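Local coordinates for Lin1840 protein (Listeria innocua serovar 6a, PDB 4ZO8) that probably hydrolyses terminal, non-reducing beta-D-glucosyl residues to release beta-D-glucose, as a family 3 glycoside hydrolase that also binds magnesium, at residues F100-A105 / E524-G529. The protein carries 2 engineered substitutions. Residues are numbered along the deposited sequence; the frame is centred on the assembly and turned at random.
Sequences FPIPLA and ELWFPG
Trp526 lays one face of its indole over Ala105 and Leu104 in the first turn of helix 103-109, while CG of Glu524 backs the opposite face. Glu524 OE1 also holds the Trp526 backbone, accepting a hydrogen bond from Trp526 N (3.0 Å) on its anti side, 35° out of the carboxylate plane. Ala105, small enough for close approach, brings its CA over the five-membered ring in a CH-pi contact, and its CB lies 3.4 Å from Trp526 CD1. Leu104 swings CG opposite its amide nitrogen (chi1 -176°), which brings CD2 to 3.6 Å from Trp526 CZ3. Phe527 O accepts a hydrogen bond from Ile102 N (3.1 Å), which lies nearly in line with the C=O bond (167°), and a CA-H...O contact from Pro101. Phe527 CB meets the Ile102 CG2 branch, while its ring turns away toward Phe505. Pro528 O abuts the Pro101 ring, whose nitrogen has no hydrogen to give. Gly529 passes its CA 3.8 Å from Phe100 O, with backbone angles that call for glycine. In this buried, largely apolar seam between the TIM-barrel-type and C-terminal domains, the one direct hydrogen bond between the segments pairs two main-chain polar groups and ties the helix's N-cap residue across the interface.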
loop_
_atom_site.group_PDB
_atom_site.type_symbol
_atom_site.label_atom_id
_atom_site.label_comp_id
_atom_site.label_asym_id
_atom_site.label_seq_id
_atom_site.Cartn_x
_atom_site.Cartn_y
_atom_site.Cartn_z
ATOM N N PHE A 100 -19.524 5.650 -25.045
ATOM C CA PHE A 100 -20.254 5.100 -23.936
ATOM C C PHE A 100 -19.602 5.528 -22.620
ATOM O O PHE A 100 -18.531 6.140 -22.617
ATOM C CB PHE A 100 -20.274 3.582 -24.033
ATOM C CG PHE A 100 -21.198 3.061 -25.081
ATOM C CD1 PHE A 100 -20.898 3.233 -26.413
ATOM C CD2 PHE A 100 -22.341 2.345 -24.727
ATOM C CE1 PHE A 100 -21.751 2.728 -27.376
ATOM C CE2 PHE A 100 -23.167 1.847 -25.679
ATOM C CZ PHE A 100 -22.885 2.061 -26.985
ATOM N N PRO A 101 -20.237 5.188 -21.497
ATOM C CA PRO A 101 -19.616 5.524 -20.191
ATOM C C PRO A 101 -18.237 4.904 -20.009
ATOM O O PRO A 101 -17.969 3.827 -20.573
ATOM C CB PRO A 101 -20.620 5.005 -19.154
ATOM C CG PRO A 101 -21.945 4.901 -19.882
ATOM C CD PRO A 101 -21.637 4.723 -21.351
ATOM N N ILE A 102 -17.408 5.568 -19.204
ATOM C CA ILE A 102 -16.093 5.023 -18.881
ATOM C C ILE A 102 -16.237 3.643 -18.222
ATOM O O ILE A 102 -17.319 3.340 -17.640
ATOM C CB ILE A 102 -15.234 5.950 -17.979
ATOM C CG1 ILE A 102 -15.991 6.351 -16.723
ATOM C CG2 ILE A 102 -14.765 7.141 -18.808
ATOM C CD1 ILE A 102 -15.141 6.766 -15.544
ATOM N N PRO A 103 -15.186 2.784 -18.337
ATOM C CA PRO A 103 -15.441 1.409 -17.869
ATOM C C PRO A 103 -15.821 1.294 -16.424
ATOM O O PRO A 103 -16.522 0.362 -16.080
ATOM C CB PRO A 103 -14.134 0.707 -18.145
ATOM C CG PRO A 103 -13.690 1.346 -19.428
ATOM C CD PRO A 103 -14.072 2.809 -19.286
ATOM N N LEU A 104 -15.332 2.201 -15.577
ATOM C CA LEU A 104 -15.569 2.098 -14.142
ATOM C C LEU A 104 -17.074 2.328 -13.935
ATOM O O LEU A 104 -17.713 1.695 -13.118
ATOM C CB LEU A 104 -14.713 3.112 -13.399
ATOM C CG LEU A 104 -14.826 3.027 -11.877
ATOM C CD1 LEU A 104 -14.535 1.646 -11.369
ATOM C CD2 LEU A 104 -13.909 4.042 -11.241
ATOM N N ALA A 105 -17.646 3.200 -14.765
ATOM C CA ALA A 105 -19.086 3.478 -14.709
ATOM C C ALA A 105 -19.857 2.256 -15.223
ATOM O O ALA A 105 -20.852 1.867 -14.634
ATOM C CB ALA A 105 -19.436 4.674 -15.531
ATOM N N GLU A 524 -24.047 10.138 -8.930
ATOM C CA GLU A 524 -22.751 9.855 -9.484
ATOM C C GLU A 524 -22.937 9.430 -10.935
ATOM O O GLU A 524 -23.419 8.359 -11.187
ATOM C CB GLU A 524 -22.072 8.754 -8.668
ATOM C CG GLU A 524 -20.798 8.208 -9.297
ATOM C CD GLU A 524 -19.687 9.240 -9.417
ATOM O OE1 GLU A 524 -19.739 10.079 -10.349
ATOM O OE2 GLU A 524 -18.751 9.180 -8.598
ATOM N N LEU A 525 -22.588 10.306 -11.875
ATOM C CA LEU A 525 -22.788 10.063 -13.296
ATOM C C LEU A 525 -21.506 9.498 -13.941
ATOM O O LEU A 525 -21.526 9.019 -15.063
ATOM C CB LEU A 525 -23.177 11.372 -14.000
ATOM C CG LEU A 525 -24.620 11.905 -14.114
ATOM C CD1 LEU A 525 -25.642 10.792 -14.300
ATOM C CD2 LEU A 525 -24.966 12.798 -12.938
ATOM N N TRP A 526 -20.392 9.603 -13.232
ATOM C CA TRP A 526 -19.072 9.288 -13.747
ATOM C C TRP A 526 -18.838 10.141 -14.971
ATOM O O TRP A 526 -19.070 11.348 -14.926
ATOM C CB TRP A 526 -18.910 7.781 -14.021
ATOM C CG TRP A 526 -19.122 6.921 -12.850
ATOM C CD1 TRP A 526 -20.185 6.146 -12.612
ATOM C CD2 TRP A 526 -18.197 6.675 -11.771
ATOM N NE1 TRP A 526 -20.017 5.439 -11.423
ATOM C CE2 TRP A 526 -18.778 5.730 -10.921
ATOM C CE3 TRP A 526 -16.912 7.164 -11.457
ATOM C CZ2 TRP A 526 -18.148 5.284 -9.755
ATOM C CZ3 TRP A 526 -16.251 6.666 -10.334
ATOM C CH2 TRP A 526 -16.872 5.762 -9.484
ATOM N N PHE A 527 -18.366 9.562 -16.059
ATOM C CA PHE A 527 -18.420 10.242 -17.358
ATOM C C PHE A 527 -19.299 9.365 -18.278
ATOM O O PHE A 527 -18.898 8.285 -18.683
ATOM C CB PHE A 527 -17.036 10.446 -17.912
ATOM C CG PHE A 527 -16.218 11.454 -17.177
ATOM C CD1 PHE A 527 -16.689 12.762 -16.975
ATOM C CD2 PHE A 527 -14.983 11.126 -16.696
ATOM C CE1 PHE A 527 -15.911 13.690 -16.339
ATOM C CE2 PHE A 527 -14.209 12.051 -16.045
ATOM C CZ PHE A 527 -14.658 13.341 -15.873
ATOM N N PRO A 528 -20.562 9.757 -18.523
ATOM C CA PRO A 528 -21.428 8.875 -19.306
ATOM C C PRO A 528 -21.156 8.765 -20.788
ATOM O O PRO A 528 -21.720 7.836 -21.452
ATOM C CB PRO A 528 -22.800 9.514 -19.154
ATOM C CG PRO A 528 -22.699 10.344 -17.955
ATOM C CD PRO A 528 -21.322 10.904 -18.029
ATOM N N GLY A 529 -20.362 9.665 -21.344
ATOM C CA GLY A 529 -20.130 9.619 -22.791
ATOM C C GLY A 529 -20.993 10.578 -23.598
ATOM O O GLY A 529 -21.432 11.625 -23.136
#